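Local coordinates for PAP fimbrial major pilin protein (Escherichia coli, PDB 2UY6) that polymerizes into the thick, right-handed helical rod of the P pilus, which enables the bacterium to colonize the epithelium of specific host organs, at residues Glu92-Gln106 and Tyr133-Val147. The protein carries 2 engineered substitutions. Residues are numbered along the deposited sequence; the frame is centred on the assembly and turned at random.
Sequences ELDTNGGTGLAIVVQ and YTAVVKKSSAVGAAV. Engineered in segment 92-106: Leu101 (natural residue Thr).
The carboxylate of Glu92 is gripped by three groups of 133-147. Lys138 NZ meets OE2 at 2.8 Å, nearly in line with its C-O bond, to make a salt bridge; Ser141 OG gives that same oxygen a 2.7 Å hydrogen bond, arriving from the opposite face of the carboxylate plane. The other oxygen, OE1, takes the backbone N of Ser141 on its syn lone pair. Lys138 crosses Glu92 at about a right angle, and a bend at its last torsion (chi4 63°) lets NZ also reach its neighbour's carbonyl, Lys139 O.

Strands 101-106 and 133-139 pair antiparallel, with two-way backbone bonds at Ala102-Lys138, Val104-Val136 and Gln106-Thr134. Val104 and Val136 lie side by side pointing the same way, Val104 CB 3.7 Å from Val136 CG2, on the face that also carries Ala102 and Lys138. The other face is apolar, built from Ile103, Val105, Ala135 and Val137, and there Val105 CG2 rests on Ala135 CB at 3.9 Å. At the strand's end Val105 CG1 meets Tyr133 CB obliquely, and the Tyr133 ring goes on to stack edge-to-face with Phe81. The engineered Leu101 forks, CD1 against Val137 CG1 on strand 133-139 and CD2 against Val147 CG1 (3.5 Å) at the far end of the loop that follows.

Past the paired strands, Ser140 N still bonds Gly100 O at 2.8 Å. Ser140 OG, anti to its own N (chi1 167°), accepts from Ala142 N in an ST turn. At the other end a water bridges Gln106 O and Thr134 OG1.

In this Ig-like pilin fold, then, the buried Glu92 carboxylate joins Lys138 and Ser141 on the Ala102/Val104/Val136 side, opposite the apolar face; its negative charge is probably stabilised by the Lys138 ammonium and the backbone N and hydroxyl of Ser141, tying the corner at Glu92 to the strand's exit.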
ATOM      1  N   GLU B  92      31.939   2.543  -1.183  1.00 39.14           N
ATOM      2  CA  GLU B  92      32.401   2.532  -2.564  1.00 39.15           C
ATOM      3  C   GLU B  92      31.730   1.390  -3.305  1.00 37.60           C
ATOM      4  O   GLU B  92      32.020   0.226  -3.059  1.00 37.59           O
ATOM      5  CB  GLU B  92      33.921   2.366  -2.648  1.00 40.29           C
ATOM      6  CG  GLU B  92      34.730   3.461  -1.959  1.00 42.78           C
ATOM      7  CD  GLU B  92      36.187   3.500  -2.420  1.00 43.06           C
ATOM      8  OE1 GLU B  92      36.770   2.426  -2.684  1.00 43.17           O
ATOM      9  OE2 GLU B  92      36.754   4.610  -2.511  1.00 43.68           O
ATOM     10  N   LEU B  93      30.825   1.736  -4.208  1.00 36.46           N
ATOM     11  CA  LEU B  93      30.108   0.746  -4.994  1.00 37.57           C
ATOM     12  C   LEU B  93      30.984   0.233  -6.141  1.00 37.93           C
ATOM     13  O   LEU B  93      31.222   0.953  -7.115  1.00 37.41           O
ATOM     14  CB  LEU B  93      28.823   1.362  -5.555  1.00 37.74           C
ATOM     15  CG  LEU B  93      27.981   0.431  -6.425  1.00 38.15           C
ATOM     16  CD1 LEU B  93      27.427  -0.690  -5.563  1.00 38.89           C
ATOM     17  CD2 LEU B  93      26.868   1.211  -7.086  1.00 36.45           C
ATOM     18  N   ASP B  94      31.458  -1.008  -6.025  1.00 37.31           N
ATOM     19  CA  ASP B  94      32.305  -1.599  -7.054  1.00 36.59           C
ATOM     20  C   ASP B  94      31.563  -1.623  -8.393  1.00 36.07           C
ATOM     21  O   ASP B  94      30.335  -1.736  -8.424  1.00 37.68           O
ATOM     22  CB  ASP B  94      32.717  -3.016  -6.649  1.00 38.44           C
ATOM     23  CG  ASP B  94      34.076  -3.421  -7.227  1.00 39.56           C
ATOM     24  OD1 ASP B  94      34.300  -3.203  -8.437  1.00 37.60           O
ATOM     25  OD2 ASP B  94      34.912  -3.961  -6.470  1.00 38.57           O
ATOM     26  N   THR B  95      32.307  -1.524  -9.493  1.00 34.46           N
ATOM     27  CA  THR B  95      31.709  -1.507 -10.826  1.00 34.45           C
ATOM     28  C   THR B  95      32.071  -2.677 -11.727  1.00 36.78           C
ATOM     29  O   THR B  95      32.939  -3.485 -11.406  1.00 36.08           O
ATOM     30  CB  THR B  95      32.104  -0.239 -11.580  1.00 33.46           C
ATOM     31  OG1 THR B  95      33.532  -0.117 -11.567  1.00 30.52           O
ATOM     32  CG2 THR B  95      31.470   0.987 -10.945  1.00 31.68           C
ATOM     33  N   ASN B  96      31.397  -2.745 -12.870  1.00 39.19           N
ATOM     34  CA  ASN B  96      31.635  -3.792 -13.857  1.00 42.87           C
ATOM     35  C   ASN B  96      32.435  -3.243 -15.027  1.00 44.22           C
ATOM     36  O   ASN B  96      32.242  -2.095 -15.440  1.00 44.61           O
ATOM     37  CB  ASN B  96      30.316  -4.346 -14.401  1.00 44.87           C
ATOM     38  CG  ASN B  96      29.470  -5.000 -13.329  1.00 48.18           C
ATOM     39  OD1 ASN B  96      29.933  -5.899 -12.614  1.00 48.20           O
ATOM     40  ND2 ASN B  96      28.218  -4.557 -13.211  1.00 47.85           N
ATOM     41  N   GLY B  97      33.321  -4.078 -15.565  1.00 44.39           N
ATOM     42  CA  GLY B  97      34.138  -3.669 -16.692  1.00 44.30           C
ATOM     43  C   GLY B  97      35.628  -3.728 -16.405  1.00 43.34           C
ATOM     44  O   GLY B  97      36.439  -3.432 -17.278  1.00 43.03           O
ATOM     45  N   GLY B  98      35.987  -4.101 -15.180  1.00 42.72           N
ATOM     46  CA  GLY B  98      37.389  -4.188 -14.809  1.00 42.65           C
ATOM     47  C   GLY B  98      38.197  -2.926 -15.065  1.00 42.68           C
ATOM     48  O   GLY B  98      39.398  -2.993 -15.333  1.00 42.75           O
ATOM     49  N   THR B  99      37.543  -1.772 -14.985  1.00 41.96           N
ATOM     50  CA  THR B  99      38.214  -0.500 -15.208  1.00 41.15           C
ATOM     51  C   THR B  99      38.964  -0.054 -13.964  1.00 40.36           C
ATOM     52  O   THR B  99      39.842   0.800 -14.039  1.00 42.81           O
ATOM     53  CB  THR B  99      37.210   0.609 -15.574  1.00 42.58           C
ATOM     54  OG1 THR B  99      36.237   0.735 -14.527  1.00 43.87           O
ATOM     55  CG2 THR B  99      36.512   0.295 -16.892  1.00 41.14           C
ATOM     56  N   GLY B 100      38.624  -0.635 -12.820  1.00 38.58           N
ATOM     57  CA  GLY B 100      39.274  -0.250 -11.581  1.00 35.56           C
ATOM     58  C   GLY B 100      38.551   0.906 -10.900  1.00 34.70           C
ATOM     59  O   GLY B 100      38.971   1.389  -9.847  1.00 35.68           O
ATOM     60  N   LEU B 101      37.456   1.361 -11.497  1.00 31.66           N
ATOM     61  CA  LEU B 101      36.702   2.460 -10.920  1.00 30.51           C
ATOM     62  C   LEU B 101      35.657   1.997  -9.903  1.00 31.06           C
ATOM     63  O   LEU B 101      35.263   0.826  -9.868  1.00 31.78           O
ATOM     64  CB  LEU B 101      36.019   3.252 -12.032  1.00 28.77           C
ATOM     65  CG  LEU B 101      36.940   3.725 -13.160  1.00 26.87           C
ATOM     66  CD1 LEU B 101      36.113   4.442 -14.226  1.00 21.95           C
ATOM     67  CD2 LEU B 101      38.018   4.638 -12.592  1.00 24.10           C
ATOM     68  N   ALA B 102      35.218   2.936  -9.074  1.00 30.17           N
ATOM     69  CA  ALA B 102      34.213   2.684  -8.050  1.00 27.88           C
ATOM     70  C   ALA B 102      33.257   3.882  -8.009  1.00 27.29           C
ATOM     71  O   ALA B 102      33.631   4.994  -8.399  1.00 25.57           O
ATOM     72  CB  ALA B 102      34.886   2.504  -6.702  1.00 27.02           C
ATOM     73  N   ILE B 103      32.027   3.658  -7.550  1.00 26.05           N
ATOM     74  CA  ILE B 103      31.044   4.732  -7.467  1.00 24.83           C
ATOM     75  C   ILE B 103      30.710   5.082  -6.027  1.00 25.41           C
ATOM     76  O   ILE B 103      30.494   4.205  -5.193  1.00 24.74           O
ATOM     77  CB  ILE B 103      29.737   4.370  -8.197  1.00 25.41           C
ATOM     78  CG1 ILE B 103      30.013   4.167  -9.688  1.00 22.49           C
ATOM     79  CG2 ILE B 103      28.699   5.487  -8.000  1.00 25.06           C
ATOM     80  CD1 ILE B 103      28.784   3.804 -10.495  1.00 20.05           C
ATOM     81  N   VAL B 104      30.667   6.382  -5.756  1.00 25.46           N
ATOM     82  CA  VAL B 104      30.371   6.917  -4.435  1.00 25.89           C
ATOM     83  C   VAL B 104      29.085   7.753  -4.503  1.00 27.09           C
ATOM     84  O   VAL B 104      28.909   8.565  -5.416  1.00 26.96           O
ATOM     85  CB  VAL B 104      31.561   7.780  -3.948  1.00 26.37           C
ATOM     86  CG1 VAL B 104      31.114   8.781  -2.898  1.00 28.14           C
ATOM     87  CG2 VAL B 104      32.641   6.868  -3.383  1.00 26.66           C
ATOM     88  N   VAL B 105      28.183   7.546  -3.547  1.00 27.69           N
ATOM     89  CA  VAL B 105      26.919   8.276  -3.535  1.00 29.39           C
ATOM     90  C   VAL B 105      26.698   9.039  -2.237  1.00 31.42           C
ATOM     91  O   VAL B 105      26.803   8.481  -1.134  1.00 29.48           O
ATOM     92  CB  VAL B 105      25.716   7.328  -3.786  1.00 29.73           C
ATOM     93  CG1 VAL B 105      24.401   8.123  -3.791  1.00 28.16           C
ATOM     94  CG2 VAL B 105      25.898   6.617  -5.116  1.00 27.49           C
ATOM     95  N   GLN B 106      26.389  10.324  -2.395  1.00 33.95           N
ATOM     96  CA  GLN B 106      26.157  11.236  -1.284  1.00 38.01           C
ATOM     97  C   GLN B 106      24.677  11.617  -1.190  1.00 38.48           C
ATOM     98  O   GLN B 106      24.053  12.011  -2.182  1.00 37.01           O
ATOM     99  CB  GLN B 106      27.022  12.488  -1.474  1.00 40.19           C
ATOM    100  CG  GLN B 106      27.073  13.422  -0.278  1.00 45.34           C
ATOM    101  CD  GLN B 106      28.113  14.523  -0.440  1.00 49.10           C
ATOM    102  OE1 GLN B 106      29.299  14.248  -0.666  1.00 50.67           O
ATOM    103  NE2 GLN B 106      27.674  15.777  -0.322  1.00 49.87           N
ATOM    104  N   TYR B 133      20.261  12.743  -4.388  1.00 29.30           N
ATOM    105  CA  TYR B 133      21.590  12.207  -4.099  1.00 27.55           C
ATOM    106  C   TYR B 133      22.520  12.651  -5.229  1.00 27.19           C
ATOM    107  O   TYR B 133      22.069  13.156  -6.258  1.00 28.35           O
ATOM    108  CB  TYR B 133      21.604  10.672  -4.081  1.00 26.26           C
ATOM    109  CG  TYR B 133      20.741   9.993  -3.041  1.00 25.53           C
ATOM    110  CD1 TYR B 133      19.397   9.698  -3.294  1.00 23.94           C
ATOM    111  CD2 TYR B 133      21.272   9.630  -1.807  1.00 22.56           C
ATOM    112  CE1 TYR B 133      18.607   9.056  -2.336  1.00 21.84           C
ATOM    113  CE2 TYR B 133      20.493   8.992  -0.849  1.00 23.29           C
ATOM    114  CZ  TYR B 133      19.165   8.710  -1.118  1.00 22.53           C
ATOM    115  OH  TYR B 133      18.409   8.096  -0.154  1.00 24.18           O
ATOM    116  N   THR B 134      23.819  12.475  -5.029  1.00 25.88           N
ATOM    117  CA  THR B 134      24.791  12.793  -6.070  1.00 25.11           C
ATOM    118  C   THR B 134      25.737  11.612  -6.120  1.00 23.61           C
ATOM    119  O   THR B 134      26.018  10.983  -5.101  1.00 22.58           O
ATOM    120  CB  THR B 134      25.594  14.074  -5.782  1.00 25.65           C
ATOM    121  OG1 THR B 134      25.877  14.156  -4.384  1.00 31.64           O
ATOM    122  CG2 THR B 134      24.829  15.298  -6.237  1.00 25.14           C
ATOM    123  N   ALA B 135      26.211  11.293  -7.313  1.00 23.46           N
ATOM    124  CA  ALA B 135      27.110  10.169  -7.470  1.00 22.30           C
ATOM    125  C   ALA B 135      28.339  10.575  -8.256  1.00 22.23           C
ATOM    126  O   ALA B 135      28.244  11.288  -9.260  1.00 21.09           O
ATOM    127  CB  ALA B 135      26.387   9.027  -8.169  1.00 19.58           C
ATOM    128  N   VAL B 136      29.492  10.108  -7.792  1.00 23.33           N
ATOM    129  CA  VAL B 136      30.766  10.399  -8.441  1.00 27.83           C
ATOM    130  C   VAL B 136      31.527   9.112  -8.721  1.00 28.47           C
ATOM    131  O   VAL B 136      31.455   8.148  -7.956  1.00 29.59           O
ATOM    132  CB  VAL B 136      31.671  11.293  -7.556  1.00 27.98           C
ATOM    133  CG1 VAL B 136      31.093  12.698  -7.449  1.00 29.30           C
ATOM    134  CG2 VAL B 136      31.795  10.677  -6.174  1.00 31.14           C
ATOM    135  N   VAL B 137      32.252   9.097  -9.828  1.00 29.44           N
ATOM    136  CA  VAL B 137      33.056   7.941 -10.199  1.00 30.73           C
ATOM    137  C   VAL B 137      34.515   8.259  -9.859  1.00 31.01           C
ATOM    138  O   VAL B 137      34.975   9.383 -10.075  1.00 31.72           O
ATOM    139  CB  VAL B 137      32.946   7.649 -11.711  1.00 30.65           C
ATOM    140  CG1 VAL B 137      33.878   6.501 -12.096  1.00 30.33           C
ATOM    141  CG2 VAL B 137      31.509   7.314 -12.063  1.00 29.87           C
ATOM    142  N   LYS B 138      35.237   7.289  -9.308  1.00 31.35           N
ATOM    143  CA  LYS B 138      36.639   7.511  -8.979  1.00 32.17           C
ATOM    144  C   LYS B 138      37.415   6.205  -8.948  1.00 32.63           C
ATOM    145  O   LYS B 138      36.827   5.127  -9.002  1.00 31.17           O
ATOM    146  CB  LYS B 138      36.775   8.229  -7.634  1.00 30.68           C
ATOM    147  CG  LYS B 138      36.519   7.370  -6.416  1.00 31.52           C
ATOM    148  CD  LYS B 138      36.573   8.221  -5.165  1.00 33.20           C
ATOM    149  CE  LYS B 138      36.739   7.377  -3.928  1.00 36.02           C
ATOM    150  NZ  LYS B 138      38.042   6.657  -3.969  1.00 37.94           N
ATOM    151  N   LYS B 139      38.739   6.312  -8.881  1.00 34.37           N
ATOM    152  CA  LYS B 139      39.583   5.131  -8.829  1.00 35.37           C
ATOM    153  C   LYS B 139      39.238   4.408  -7.540  1.00 35.67           C
ATOM    154  O   LYS B 139      38.995   5.039  -6.514  1.00 34.28           O
ATOM    155  CB  LYS B 139      41.063   5.520  -8.835  1.00 36.21           C
ATOM    156  CG  LYS B 139      42.002   4.320  -8.894  1.00 39.27           C
ATOM    157  CD  LYS B 139      43.458   4.729  -9.071  1.00 40.15           C
ATOM    158  CE  LYS B 139      43.980   5.485  -7.865  1.00 38.87           C
ATOM    159  NZ  LYS B 139      45.410   5.875  -8.047  1.00 41.39           N
ATOM    160  N   SER B 140      39.196   3.084  -7.611  1.00 37.12           N
ATOM    161  CA  SER B 140      38.877   2.245  -6.467  1.00 37.57           C
ATOM    162  C   SER B 140      39.893   2.435  -5.358  1.00 38.98           C
ATOM    163  O   SER B 140      41.043   2.762  -5.624  1.00 40.13           O
ATOM    164  CB  SER B 140      38.868   0.780  -6.892  1.00 36.69           C
ATOM    165  OG  SER B 140      38.850  -0.064  -5.763  1.00 37.81           O
ATOM    166  N   SER B 141      39.470   2.235  -4.115  1.00 40.55           N
ATOM    167  CA  SER B 141      40.382   2.366  -2.981  1.00 41.34           C
ATOM    168  C   SER B 141      41.086   1.030  -2.722  1.00 42.30           C
ATOM    169  O   SER B 141      41.809   0.873  -1.731  1.00 41.63           O
ATOM    170  CB  SER B 141      39.629   2.809  -1.721  1.00 41.33           C
ATOM    171  OG  SER B 141      39.275   4.181  -1.789  1.00 41.93           O
ATOM    172  N   ALA B 142      40.866   0.068  -3.613  1.00 42.61           N
ATOM    173  CA  ALA B 142      41.496  -1.241  -3.483  1.00 44.14           C
ATOM    174  C   ALA B 142      43.007  -1.077  -3.647  1.00 45.65           C
ATOM    175  O   ALA B 142      43.478  -0.389  -4.560  1.00 45.24           O
ATOM    176  CB  ALA B 142      40.952  -2.194  -4.538  1.00 42.41           C
ATOM    177  N   VAL B 143      43.763  -1.702  -2.753  1.00 47.31           N
ATOM    178  CA  VAL B 143      45.214  -1.619  -2.807  1.00 49.00           C
ATOM    179  C   VAL B 143      45.697  -1.977  -4.207  1.00 49.81           C
ATOM    180  O   VAL B 143      45.241  -2.961  -4.800  1.00 50.11           O
ATOM    181  CB  VAL B 143      45.865  -2.582  -1.794  1.00 49.75           C
ATOM    182  CG1 VAL B 143      45.488  -2.176  -0.373  1.00 50.91           C
ATOM    183  CG2 VAL B 143      45.410  -4.012  -2.070  1.00 51.11           C
ATOM    184  N   GLY B 144      46.604  -1.161  -4.737  1.00 49.70           N
ATOM    185  CA  GLY B 144      47.155  -1.413  -6.056  1.00 48.29           C
ATOM    186  C   GLY B 144      46.144  -1.393  -7.183  1.00 47.33           C
ATOM    187  O   GLY B 144      46.262  -2.144  -8.155  1.00 48.26           O
ATOM    188  N   ALA B 145      45.141  -0.537  -7.062  1.00 45.41           N
ATOM    189  CA  ALA B 145      44.132  -0.435  -8.102  1.00 43.38           C
ATOM    190  C   ALA B 145      44.639   0.553  -9.142  1.00 40.63           C
ATOM    191  O   ALA B 145      45.340   1.509  -8.808  1.00 39.81           O
ATOM    192  CB  ALA B 145      42.813   0.045  -7.511  1.00 42.98           C
ATOM    193  N   ALA B 146      44.291   0.321 -10.401  1.00 38.14           N
ATOM    194  CA  ALA B 146      44.718   1.210 -11.466  1.00 37.03           C
ATOM    195  C   ALA B 146      43.614   1.375 -12.491  1.00 36.28           C
ATOM    196  O   ALA B 146      43.031   0.396 -12.965  1.00 33.60           O
ATOM    197  CB  ALA B 146      45.978   0.667 -12.134  1.00 39.48           C
ATOM    198  N   VAL B 147      43.333   2.628 -12.831  1.00 36.20           N
ATOM    199  CA  VAL B 147      42.293   2.933 -13.794  1.00 36.81           C
ATOM    200  C   VAL B 147      42.750   2.463 -15.160  1.00 39.06           C
ATOM    201  O   VAL B 147      43.902   2.670 -15.542  1.00 40.85           O
ATOM    202  CB  VAL B 147      42.015   4.435 -13.843  1.00 34.85           C
ATOM    203  CG1 VAL B 147      40.829   4.713 -14.738  1.00 34.48           C
ATOM    204  CG2 VAL B 147      41.773   4.954 -12.445  1.00 35.76           C
TER
HETATM  205  O   HOH W   1      24.311  14.949  -2.411  1.00 35.23           O